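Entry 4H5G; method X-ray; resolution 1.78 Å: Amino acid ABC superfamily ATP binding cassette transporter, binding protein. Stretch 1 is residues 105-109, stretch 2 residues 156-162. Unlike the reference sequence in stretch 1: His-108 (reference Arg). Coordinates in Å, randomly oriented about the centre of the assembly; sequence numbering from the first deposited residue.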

# COMPACT_ATOMS: atom_id res chain seq x y z
N PHE A 105 -7.37 5.24 11.37
CA PHE A 105 -6.42 6.18 11.96
C PHE A 105 -5.60 5.45 13.01
O PHE A 105 -6.15 4.72 13.84
CB PHE A 105 -7.17 7.33 12.65
CG PHE A 105 -7.85 8.27 11.70
CD1 PHE A 105 -7.15 9.31 11.12
CD2 PHE A 105 -9.19 8.13 11.39
CE1 PHE A 105 -7.78 10.19 10.26
CE2 PHE A 105 -9.82 9.00 10.52
CZ PHE A 105 -9.11 10.03 9.95
N LEU A 106 -4.29 5.64 12.97
CA LEU A 106 -3.40 5.17 14.03
C LEU A 106 -3.24 6.32 15.02
O LEU A 106 -2.97 7.46 14.62
CB LEU A 106 -2.04 4.79 13.43
CG LEU A 106 -1.02 4.18 14.39
CD1 LEU A 106 -1.44 2.77 14.83
CD2 LEU A 106 0.38 4.15 13.74
N VAL A 107 -3.44 6.03 16.31
CA VAL A 107 -3.33 7.02 17.38
C VAL A 107 -2.55 6.45 18.57
O VAL A 107 -2.20 5.28 18.58
CB VAL A 107 -4.73 7.48 17.88
CG1 VAL A 107 -5.52 8.21 16.78
CG2 VAL A 107 -5.54 6.28 18.44
N HIS A 108 -2.30 7.29 19.56
CA HIS A 108 -1.75 6.82 20.82
C HIS A 108 -2.82 6.01 21.55
O HIS A 108 -4.00 6.36 21.51
CB HIS A 108 -1.31 7.99 21.70
CG HIS A 108 -0.06 8.66 21.22
ND1 HIS A 108 1.20 8.20 21.54
CD2 HIS A 108 0.12 9.74 20.43
CE1 HIS A 108 2.11 8.99 20.98
NE2 HIS A 108 1.48 9.93 20.30
N LYS A 109 -2.40 4.93 22.20
CA LYS A 109 -3.32 4.10 22.98
C LYS A 109 -4.10 4.93 24.00
O LYS A 109 -5.29 4.70 24.21
CB LYS A 109 -2.54 2.99 23.69
CG LYS A 109 -3.39 1.84 24.24
CD LYS A 109 -2.51 0.65 24.62
CE LYS A 109 -1.89 -0.00 23.38
NZ LYS A 109 -0.81 -0.96 23.73
N ALA A 156 5.57 9.77 9.02
CA ALA A 156 4.28 10.13 9.62
C ALA A 156 4.15 9.51 10.99
O ALA A 156 3.75 10.16 11.96
CB ALA A 156 3.12 9.71 8.72
N VAL A 157 4.51 8.23 11.09
CA VAL A 157 4.39 7.54 12.37
C VAL A 157 5.42 8.05 13.38
O VAL A 157 5.13 8.14 14.58
CB VAL A 157 4.45 6.01 12.20
CG1 VAL A 157 4.44 5.30 13.57
CG2 VAL A 157 3.28 5.54 11.35
N ASN A 158 6.62 8.40 12.92
CA ASN A 158 7.58 9.03 13.82
C ASN A 158 7.05 10.34 14.39
O ASN A 158 7.28 10.65 15.55
CB ASN A 158 8.93 9.27 13.13
CG ASN A 158 9.76 8.00 12.98
OD1 ASN A 158 9.58 7.03 13.72
ND2 ASN A 158 10.68 8.01 12.02
N GLU A 159 6.33 11.10 13.57
CA GLU A 159 5.77 12.36 14.05
C GLU A 159 4.63 12.13 15.05
O GLU A 159 4.49 12.89 16.01
CB GLU A 159 5.35 13.26 12.87
CG GLU A 159 6.56 13.71 12.05
CD GLU A 159 6.24 14.85 11.08
OE1 GLU A 159 5.16 15.47 11.21
OE2 GLU A 159 7.07 15.13 10.19
N LEU A 160 3.86 11.07 14.83
CA LEU A 160 2.85 10.65 15.81
C LEU A 160 3.51 10.29 17.14
O LEU A 160 3.10 10.75 18.20
CB LEU A 160 2.06 9.46 15.27
CG LEU A 160 1.13 8.77 16.29
CD1 LEU A 160 0.00 9.71 16.70
CD2 LEU A 160 0.57 7.46 15.75
N GLN A 161 4.56 9.47 17.08
CA GLN A 161 5.29 9.11 18.31
C GLN A 161 5.92 10.30 19.04
O GLN A 161 6.05 10.29 20.27
CB GLN A 161 6.33 8.03 18.00
CG GLN A 161 5.70 6.77 17.48
CD GLN A 161 6.70 5.67 17.26
OE1 GLN A 161 7.55 5.75 16.37
NE2 GLN A 161 6.61 4.64 18.09
N ALA A 162 6.31 11.32 18.28
CA ALA A 162 6.92 12.51 18.86
C ALA A 162 5.89 13.50 19.40
O ALA A 162 6.23 14.47 20.08
CB ALA A 162 7.84 13.17 17.84

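A strand lies alongside a helix in this contact, joined by a small apolar cluster centred on Leu-106 and by a single hydrogen bond from the ring of His-108 to the helix backbone. The part of the strand at residues 105-108 and the helix that runs through residues 156-161 run in roughly the same direction, their axes 28° apart and 8.9 Å from each other at closest approach. That spacing leaves room for side chains between the two backbones but not for backbone-to-backbone hydrogen bonds. The register is set by two pairs: Leu-106 CA lies 8.3 Å from Val-157 CA, and Val-107 CA lies 7.3 Å from Leu-160 CA. One helical turn, Val-157 to Leu-160, thus sits beside two successive strand residues.

Leu-106 and Leu-160 both direct their CA-to-CB bonds toward the opposite stretch, and both have chi1 t and chi2 p. Their methyl groups meet between the backbones, with Leu-106 CD2 3.9 Å from Leu-160 CD2. The same Leu-106 CD2 also lies 4.0 Å from Val-157 CG2, so this one methyl touches side chains on consecutive turns of the helix. The CA-to-CB bond of Val-157 points sideways, yet its CG2 still reaches the leucine. These are van der Waals contacts between buried apolar groups, which gain from being packed together away from solvent. Leu-160 also rests against the strand backbone: its CD2 is 3.7 Å from Leu-106 O and 4.2 Å from Val-107 CA. The CA-to-CB bond of Val-107 points away from the helix, in keeping with the alternation of a strand, and its closest atom to the helix is CA.

The polar part of the contact belongs to His-108, which differs from the reference sequence, where the residue is Arg. Its CA-to-CB bond points sideways, but with chi1 m and chi2 near -85° the end of the ring comes closer to the helix. There NE2 donates a hydrogen bond to Leu-160 O, with 2.8 Å between His-108 NE2 and Leu-160 O. The N-H...O angle of 136° shows that the bond is bent, although the carbonyl oxygen lies at the ring edge, near its plane, as suits an in-plane N-H donor. Leu-160 therefore meets the histidine in two ways, since His-108 CD2 also packs 3.7 Å from Leu-160 CD1. A looser approach places His-108 CE1 4.2 Å from Gln-161 CA, while the CA-to-CB bond of Gln-161 points away from the strand.

The helix presents these groups on a regular frame: Leu-160 N bonds to Ala-156 O at 3.0 Å, and Gln-161 N to Val-157 O at 2.9 Å. Leu-160 makes the largest contribution, with 89 Å² covered by the strand, whereas Leu-106 and His-108 each have 57 Å² covered by the helix. The contact is compact, burying 253 Å² over both sides, and it links residues at least 51 positions apart in the chain.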